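Local atomic coordinates of putative HpcE protein (Mycolicibacterium smegmatis, PDB entry 6V77), a protein that belongs to the fumarylacetoacetate hydrolase family and binds a zinc ion in a site of acidic side chains, its own function being unassigned. Residues V111-E121 / A170-P178; G146-S154 / L261-F271. All blocks are in the same frame, centred on the assembly; numbering follows the deposited sequence.

Contact 1 of 2, residues V111-E121 / A170-P178; sequences VQLPAGSVDWE and AKSHAGFSP. With ZN (zinc ion), chain L; EDO (1,2-ethanediol), chain K; SO4 (sulfate ion), chain O.
Pro114 sits in the angle between two aromatic side chains of 170-178. Its CG stands almost squarely over the His173 imidazole, 3.9 Å from the ring centroid and 12° off the normal, a CH-pi contact, while Pro114 CD meets Phe176 CZ at 3.6 Å. His173 CG, set beside the backbone N (chi1 -73°), turns a ring face to Pro114, and ND1 at the ring edge is hydrogen-bonded to O1 of a 1,2-ethanediol that is also hydrogen-bonded to Thr228 O of the second subunit. Phe176 extends from the end of a type II turn, His173 to Phe176, in which Gly175 takes the positive phi. Its outer rim, CE1 and CZ, does the touching: Val118 CG1 approaches CZ obliquely at 3.8 Å, Val111 CG1 stands beside CE1, and the carbonyl of Gln112 lies at the ring edge. Within the turn, His173 CB lies over the centre of one face of the Phe176 ring. Two waters bridge the backbones, both donating to Ala174 O; one also donates to Gln112 O and the other accepts from Gln112 N. At the far end the contact becomes ionic. Lys171 runs out extended and then bends at chi4 (-72°), which carries NZ to 2.8 Å from sulfate O2; its salt bridge to Glu121 OE2 is long, 3.8 Å. Glu121 OE1 binds the zinc ion at 2.2 Å, whereas OE2 is paired more strongly with Arg156. With Glu123 and Asp152 completing the protein ligands, this is the acidic metal site characteristic of the fumarylacetoacetate hydrolase fold.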
# COMPACT_ATOMS: atom_id res chain seq x y z
N VAL B 111 16.59 -11.33 10.64
CA VAL B 111 16.33 -10.24 9.70
C VAL B 111 17.64 -9.85 9.05
O VAL B 111 18.65 -9.65 9.75
CB VAL B 111 15.68 -9.02 10.39
CG1 VAL B 111 15.45 -7.90 9.38
CG2 VAL B 111 14.39 -9.42 11.09
N GLN B 112 17.63 -9.74 7.72
CA GLN B 112 18.83 -9.34 7.00
C GLN B 112 18.99 -7.83 7.10
O GLN B 112 18.03 -7.08 6.90
CB GLN B 112 18.73 -9.77 5.53
CG GLN B 112 18.57 -11.29 5.34
CD GLN B 112 19.85 -12.06 5.66
OE1 GLN B 112 20.95 -11.62 5.33
NE2 GLN B 112 19.70 -13.22 6.30
N LEU B 113 20.20 -7.39 7.47
CA LEU B 113 20.55 -5.98 7.52
C LEU B 113 21.00 -5.49 6.15
O LEU B 113 22.07 -5.88 5.67
CB LEU B 113 21.69 -5.73 8.51
CG LEU B 113 21.41 -5.86 10.00
CD1 LEU B 113 22.76 -5.93 10.73
CD2 LEU B 113 20.57 -4.68 10.48
N PRO B 114 20.21 -4.66 5.48
CA PRO B 114 20.73 -3.96 4.31
C PRO B 114 21.83 -3.01 4.72
O PRO B 114 21.96 -2.64 5.90
CB PRO B 114 19.51 -3.21 3.78
CG PRO B 114 18.68 -2.99 5.00
CD PRO B 114 18.85 -4.23 5.82
N ALA B 115 22.63 -2.60 3.74
CA ALA B 115 23.61 -1.55 3.98
C ALA B 115 22.90 -0.30 4.48
O ALA B 115 21.77 -0.00 4.06
CB ALA B 115 24.39 -1.24 2.70
N GLY B 116 23.54 0.42 5.40
CA GLY B 116 22.97 1.65 5.91
C GLY B 116 22.85 1.63 7.43
O GLY B 116 23.67 1.01 8.13
N SER B 117 21.86 2.36 7.93
CA SER B 117 21.67 2.62 9.35
C SER B 117 20.31 2.08 9.74
O SER B 117 19.30 2.79 9.62
CB SER B 117 21.79 4.12 9.64
OG SER B 117 23.08 4.61 9.30
N VAL B 118 20.25 0.83 10.19
CA VAL B 118 18.97 0.18 10.45
C VAL B 118 18.58 0.39 11.91
O VAL B 118 19.34 0.09 12.83
CB VAL B 118 19.03 -1.32 10.10
CG1 VAL B 118 17.72 -1.96 10.37
CG2 VAL B 118 19.42 -1.49 8.61
N ASP B 119 17.37 0.89 12.10
CA ASP B 119 16.91 1.39 13.38
C ASP B 119 15.65 0.64 13.79
O ASP B 119 14.90 0.16 12.93
CB ASP B 119 16.63 2.88 13.28
CG ASP B 119 16.69 3.60 14.59
OD1 ASP B 119 16.85 2.94 15.65
OD2 ASP B 119 16.60 4.84 14.55
N TRP B 120 15.42 0.54 15.10
CA TRP B 120 14.30 -0.18 15.69
C TRP B 120 13.19 0.79 16.09
O TRP B 120 13.46 1.94 16.44
CB TRP B 120 14.76 -0.95 16.93
CG TRP B 120 15.43 -0.05 17.96
CD1 TRP B 120 14.82 0.65 18.96
CD2 TRP B 120 16.83 0.28 18.03
NE1 TRP B 120 15.75 1.37 19.67
CE2 TRP B 120 16.99 1.17 19.12
CE3 TRP B 120 17.96 -0.10 17.30
CZ2 TRP B 120 18.22 1.68 19.48
CZ3 TRP B 120 19.19 0.42 17.67
CH2 TRP B 120 19.31 1.30 18.75
N GLU B 121 11.94 0.28 16.08
CA GLU B 121 10.76 1.08 16.46
C GLU B 121 9.66 0.11 16.90
O GLU B 121 8.92 -0.40 16.05
CB GLU B 121 10.27 1.95 15.30
CG GLU B 121 11.25 3.02 14.75
CD GLU B 121 10.57 4.11 13.93
OE1 GLU B 121 9.41 3.91 13.52
OE2 GLU B 121 11.18 5.18 13.71
N ALA B 170 12.28 3.01 2.73
CA ALA B 170 13.28 2.69 3.76
C ALA B 170 12.74 1.79 4.86
O ALA B 170 13.53 1.16 5.59
CB ALA B 170 13.80 3.97 4.40
N LYS B 171 11.42 1.76 5.03
CA LYS B 171 10.75 0.94 6.02
C LYS B 171 10.13 -0.31 5.41
O LYS B 171 9.34 -0.98 6.08
CB LYS B 171 9.69 1.77 6.74
CG LYS B 171 10.32 2.95 7.51
CD LYS B 171 9.24 3.97 7.84
CE LYS B 171 9.74 5.06 8.77
NZ LYS B 171 9.92 4.53 10.17
N SER B 172 10.52 -0.66 4.17
CA SER B 172 9.89 -1.76 3.44
C SER B 172 10.90 -2.74 2.88
O SER B 172 10.58 -3.47 1.93
CB SER B 172 8.99 -1.22 2.32
OG SER B 172 7.99 -0.39 2.86
N HIS B 173 12.13 -2.74 3.39
CA HIS B 173 13.05 -3.81 3.05
C HIS B 173 12.47 -5.15 3.48
O HIS B 173 11.56 -5.21 4.30
CB HIS B 173 14.40 -3.61 3.74
CG HIS B 173 15.21 -2.50 3.15
ND1 HIS B 173 16.17 -2.72 2.18
CD2 HIS B 173 15.24 -1.17 3.42
CE1 HIS B 173 16.74 -1.57 1.87
NE2 HIS B 173 16.20 -0.62 2.61
N ALA B 174 13.02 -6.23 2.94
CA ALA B 174 12.53 -7.56 3.33
C ALA B 174 12.58 -7.72 4.84
O ALA B 174 13.61 -7.48 5.48
CB ALA B 174 13.37 -8.65 2.67
N GLY B 175 11.45 -8.14 5.42
CA GLY B 175 11.33 -8.41 6.83
C GLY B 175 11.29 -7.19 7.71
O GLY B 175 11.37 -7.33 8.94
N PHE B 176 11.17 -5.99 7.14
CA PHE B 176 11.12 -4.79 7.96
C PHE B 176 9.77 -4.52 8.61
O PHE B 176 9.66 -3.54 9.37
CB PHE B 176 11.55 -3.56 7.15
CG PHE B 176 13.06 -3.29 7.17
CD1 PHE B 176 13.97 -4.34 7.36
CD2 PHE B 176 13.56 -2.00 7.00
CE1 PHE B 176 15.36 -4.10 7.38
CE2 PHE B 176 14.96 -1.76 7.01
CZ PHE B 176 15.85 -2.81 7.22
N SER B 177 8.74 -5.34 8.39
CA SER B 177 7.43 -5.14 9.01
C SER B 177 6.92 -6.42 9.67
O SER B 177 5.88 -6.95 9.29
CB SER B 177 6.42 -4.64 7.97
OG SER B 177 7.01 -3.60 7.21
N PRO B 178 7.63 -6.92 10.68
CA PRO B 178 7.11 -8.09 11.39
C PRO B 178 5.94 -7.71 12.28
O PRO B 178 5.95 -6.66 12.93
CB PRO B 178 8.31 -8.56 12.22
CG PRO B 178 9.03 -7.27 12.56
CD PRO B 178 8.88 -6.42 11.28
ZN ZN L . 7.28 4.12 12.87
C1 EDO K . 17.13 -5.84 -0.01
O1 EDO K . 17.46 -4.61 0.65
C2 EDO K . 15.83 -6.45 0.53
O2 EDO K . 14.93 -5.40 0.92
S SO4 O . 9.45 7.67 12.09
O1 SO4 O . 9.98 8.45 13.21
O2 SO4 O . 10.52 6.93 11.41
O3 SO4 O . 8.46 6.70 12.55
O4 SO4 O . 8.79 8.57 11.15
O HOH W 1 16.20 -6.76 4.93
O HOH W 2 14.98 -9.92 6.48
O HOH W 3 5.28 4.02 12.08

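Contact 2 of 2, residues G146-S154 / L261-F271; sequences GVSVGQDLS and LRTYITGVGEF. With ZN (zinc ion), chain L; EDO (1,2-ethanediol), chain N.
Val149 points from strand 146-151 into the hairpin 261-271, and its two methyls part company there. Val149 CG1, anti to the backbone N, meets Thr263 CG2 at 3.6 Å as the two side chains slide past each other, and also touches Phe271 CE2. Val149 CG2 is directed to the turn end of the hairpin, where it lies between Ile265 CG1, Val268 CG1 and the carbonyl O of Gly269, the last 3.5 Å away. Ile265 stretches its CD1 beyond Val149 to the carbonyl O of Ser148, and Val147 adds a looser methyl contact with Val268. Phe271 turns its ring edge, not a face, to the strand: Val149 O lies in the ring plane, 3.7 Å from CE2, while Thr263 CB is set over one face toward the rim. Gln151 reaches the hairpin from the same strand, and the bend at chi2 (-71°) carries its amide alongside Thr263. NE2 donates to Thr263 OG1 at 2.8 Å and 150°, with the hydroxyl 18° out of the amide plane; OE1 accepts from the backbone N of Glu121. Leu261 CD2 approaches the same amide from the opposite direction and also meets Leu153 CD2. Within the hairpin, Val268 and Gly269 both face Ile265 in a classic beta bulge, and Ile265 O accepts from both their backbone nitrogens. The layers thus join mainly through aliphatic and aromatic packing, with one directional bond across. Because both polar atoms of the Gln151 amide are engaged, its flip about chi3 is probably well fixed, next to Asp152, whose OD2 binds the zinc ion.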
# COMPACT_ATOMS: atom_id res chain seq x y z
N GLY B 146 -8.51 -6.50 16.28
CA GLY B 146 -7.64 -6.71 17.42
C GLY B 146 -6.33 -5.99 17.22
O GLY B 146 -6.16 -5.25 16.25
N VAL B 147 -5.39 -6.22 18.14
CA VAL B 147 -4.11 -5.54 18.12
C VAL B 147 -3.01 -6.59 18.13
O VAL B 147 -3.24 -7.75 18.50
CB VAL B 147 -3.93 -4.58 19.32
CG1 VAL B 147 -4.99 -3.49 19.29
CG2 VAL B 147 -3.95 -5.36 20.67
N SER B 148 -1.81 -6.18 17.74
CA SER B 148 -0.68 -7.09 17.80
C SER B 148 0.58 -6.27 18.03
O SER B 148 0.55 -5.04 18.15
CB SER B 148 -0.61 -7.97 16.54
OG SER B 148 0.29 -9.07 16.76
N VAL B 149 1.72 -6.96 18.08
CA VAL B 149 3.02 -6.32 18.27
C VAL B 149 3.66 -6.15 16.91
O VAL B 149 3.59 -7.05 16.06
CB VAL B 149 3.94 -7.16 19.19
CG1 VAL B 149 5.23 -6.38 19.52
CG2 VAL B 149 3.23 -7.63 20.48
N GLY B 150 4.31 -5.01 16.68
CA GLY B 150 5.04 -4.80 15.44
C GLY B 150 6.36 -4.10 15.66
O GLY B 150 6.61 -3.49 16.71
N GLN B 151 7.22 -4.20 14.64
CA GLN B 151 8.43 -3.40 14.52
C GLN B 151 8.31 -2.59 13.24
O GLN B 151 7.93 -3.14 12.20
CB GLN B 151 9.68 -4.28 14.44
CG GLN B 151 10.34 -4.55 15.79
CD GLN B 151 11.04 -3.33 16.37
OE1 GLN B 151 11.49 -2.45 15.64
NE2 GLN B 151 11.14 -3.28 17.71
N ASP B 152 8.60 -1.30 13.31
CA ASP B 152 8.77 -0.51 12.09
C ASP B 152 10.26 -0.32 11.87
O ASP B 152 10.83 0.74 12.14
CB ASP B 152 8.03 0.82 12.17
CG ASP B 152 8.20 1.66 10.92
OD1 ASP B 152 8.67 1.12 9.89
OD2 ASP B 152 7.84 2.85 10.93
N LEU B 153 10.92 -1.37 11.37
CA LEU B 153 12.35 -1.29 11.12
C LEU B 153 12.59 -0.30 9.99
O LEU B 153 11.83 -0.26 9.03
CB LEU B 153 12.92 -2.66 10.77
CG LEU B 153 12.76 -3.67 11.91
CD1 LEU B 153 13.08 -5.08 11.46
CD2 LEU B 153 13.73 -3.26 13.03
N SER B 154 13.65 0.50 10.13
CA SER B 154 13.82 1.68 9.29
C SER B 154 15.28 1.83 8.90
O SER B 154 16.13 1.97 9.78
CB SER B 154 13.36 2.95 10.03
OG SER B 154 12.03 2.79 10.55
N LEU B 261 17.06 -8.31 19.08
CA LEU B 261 16.11 -7.26 19.39
C LEU B 261 14.84 -7.94 19.87
O LEU B 261 14.16 -8.62 19.09
CB LEU B 261 15.84 -6.40 18.16
CG LEU B 261 14.75 -5.33 18.26
CD1 LEU B 261 15.21 -4.21 19.16
CD2 LEU B 261 14.41 -4.81 16.87
N ARG B 262 14.51 -7.74 21.14
CA ARG B 262 13.28 -8.26 21.71
C ARG B 262 12.26 -7.12 21.76
O ARG B 262 12.57 -6.03 22.24
CB ARG B 262 13.53 -8.85 23.10
CG ARG B 262 12.24 -9.24 23.85
CD ARG B 262 12.55 -9.93 25.19
NE ARG B 262 11.31 -10.20 25.90
CZ ARG B 262 10.74 -9.35 26.75
NH1 ARG B 262 11.32 -8.19 27.03
NH2 ARG B 262 9.60 -9.67 27.33
N THR B 263 11.07 -7.38 21.23
CA THR B 263 10.01 -6.38 21.10
C THR B 263 8.81 -6.92 21.87
O THR B 263 8.49 -8.10 21.75
CB THR B 263 9.66 -6.17 19.62
OG1 THR B 263 10.83 -5.77 18.89
CG2 THR B 263 8.56 -5.13 19.43
N TYR B 264 8.17 -6.08 22.70
CA TYR B 264 7.05 -6.60 23.49
C TYR B 264 5.97 -5.55 23.71
O TYR B 264 6.23 -4.35 23.73
CB TYR B 264 7.52 -7.12 24.86
CG TYR B 264 8.02 -6.02 25.78
CD1 TYR B 264 7.14 -5.32 26.61
CD2 TYR B 264 9.37 -5.69 25.82
CE1 TYR B 264 7.60 -4.31 27.44
CE2 TYR B 264 9.83 -4.68 26.64
CZ TYR B 264 8.93 -3.99 27.45
OH TYR B 264 9.40 -2.99 28.27
N ILE B 265 4.75 -6.04 23.90
CA ILE B 265 3.64 -5.25 24.44
C ILE B 265 3.07 -6.08 25.58
O ILE B 265 2.61 -7.21 25.36
CB ILE B 265 2.57 -4.94 23.37
CG1 ILE B 265 3.19 -4.15 22.20
CG2 ILE B 265 1.43 -4.18 24.01
CD1 ILE B 265 2.20 -3.74 21.08
N THR B 266 3.12 -5.54 26.80
CA THR B 266 2.89 -6.36 27.98
C THR B 266 1.44 -6.84 28.00
O THR B 266 0.52 -6.04 27.84
CB THR B 266 3.21 -5.58 29.25
OG1 THR B 266 4.56 -5.07 29.16
CG2 THR B 266 3.09 -6.50 30.49
N GLY B 267 1.26 -8.15 28.16
CA GLY B 267 -0.06 -8.75 28.10
C GLY B 267 -0.58 -9.03 26.71
O GLY B 267 -1.65 -9.67 26.58
N VAL B 268 0.11 -8.59 25.66
CA VAL B 268 -0.30 -8.82 24.28
C VAL B 268 0.63 -9.80 23.58
O VAL B 268 0.18 -10.77 22.97
CB VAL B 268 -0.40 -7.49 23.50
CG1 VAL B 268 -0.53 -7.76 21.98
CG2 VAL B 268 -1.58 -6.67 24.02
N GLY B 269 1.94 -9.57 23.64
CA GLY B 269 2.85 -10.50 23.00
C GLY B 269 4.28 -10.02 23.04
O GLY B 269 4.59 -8.90 23.47
N GLU B 270 5.16 -10.89 22.57
CA GLU B 270 6.55 -10.49 22.39
C GLU B 270 7.18 -11.32 21.29
O GLU B 270 6.72 -12.42 20.97
CB GLU B 270 7.37 -10.64 23.67
CG GLU B 270 7.58 -12.09 24.07
CD GLU B 270 8.58 -12.20 25.20
OE1 GLU B 270 8.15 -12.14 26.36
OE2 GLU B 270 9.79 -12.32 24.92
N PHE B 271 8.29 -10.82 20.74
CA PHE B 271 9.12 -11.64 19.87
C PHE B 271 10.55 -11.11 19.87
O PHE B 271 10.80 -9.94 20.16
CB PHE B 271 8.56 -11.72 18.44
CG PHE B 271 8.32 -10.38 17.74
CD1 PHE B 271 9.34 -9.73 17.05
CD2 PHE B 271 7.02 -9.86 17.65
CE1 PHE B 271 9.10 -8.54 16.35
CE2 PHE B 271 6.76 -8.69 16.97
CZ PHE B 271 7.79 -8.01 16.31
ZN ZN L . 7.28 4.12 12.87
C1 EDO N . 4.81 -9.90 26.59
O1 EDO N . 5.91 -9.69 27.49
C2 EDO N . 3.62 -10.48 27.36
O2 EDO N . 3.47 -9.73 28.57
O HOH W 3 5.28 4.02 12.08

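From the N terminus, the chain enters contact 1 at 111-121, runs on into the strand carrying 146-154, returns at 170-178 to close the first loop, and closes contact 2 only at 261-271. The segments alternate, so the two loops cross. Strand 144-155 pairs with both 118-128 and 177-185 in the larger sheet, whereas strand 110-113 runs beside 269-277 in the five-stranded one; together the contacts bind these two sheets. They touch directly where Lys171 NZ forms a salt bridge with Asp152 OD2 and probably a hydrogen bond with Ser154 OG. The zinc ion and its water are shared, as each contact supplies a ligand.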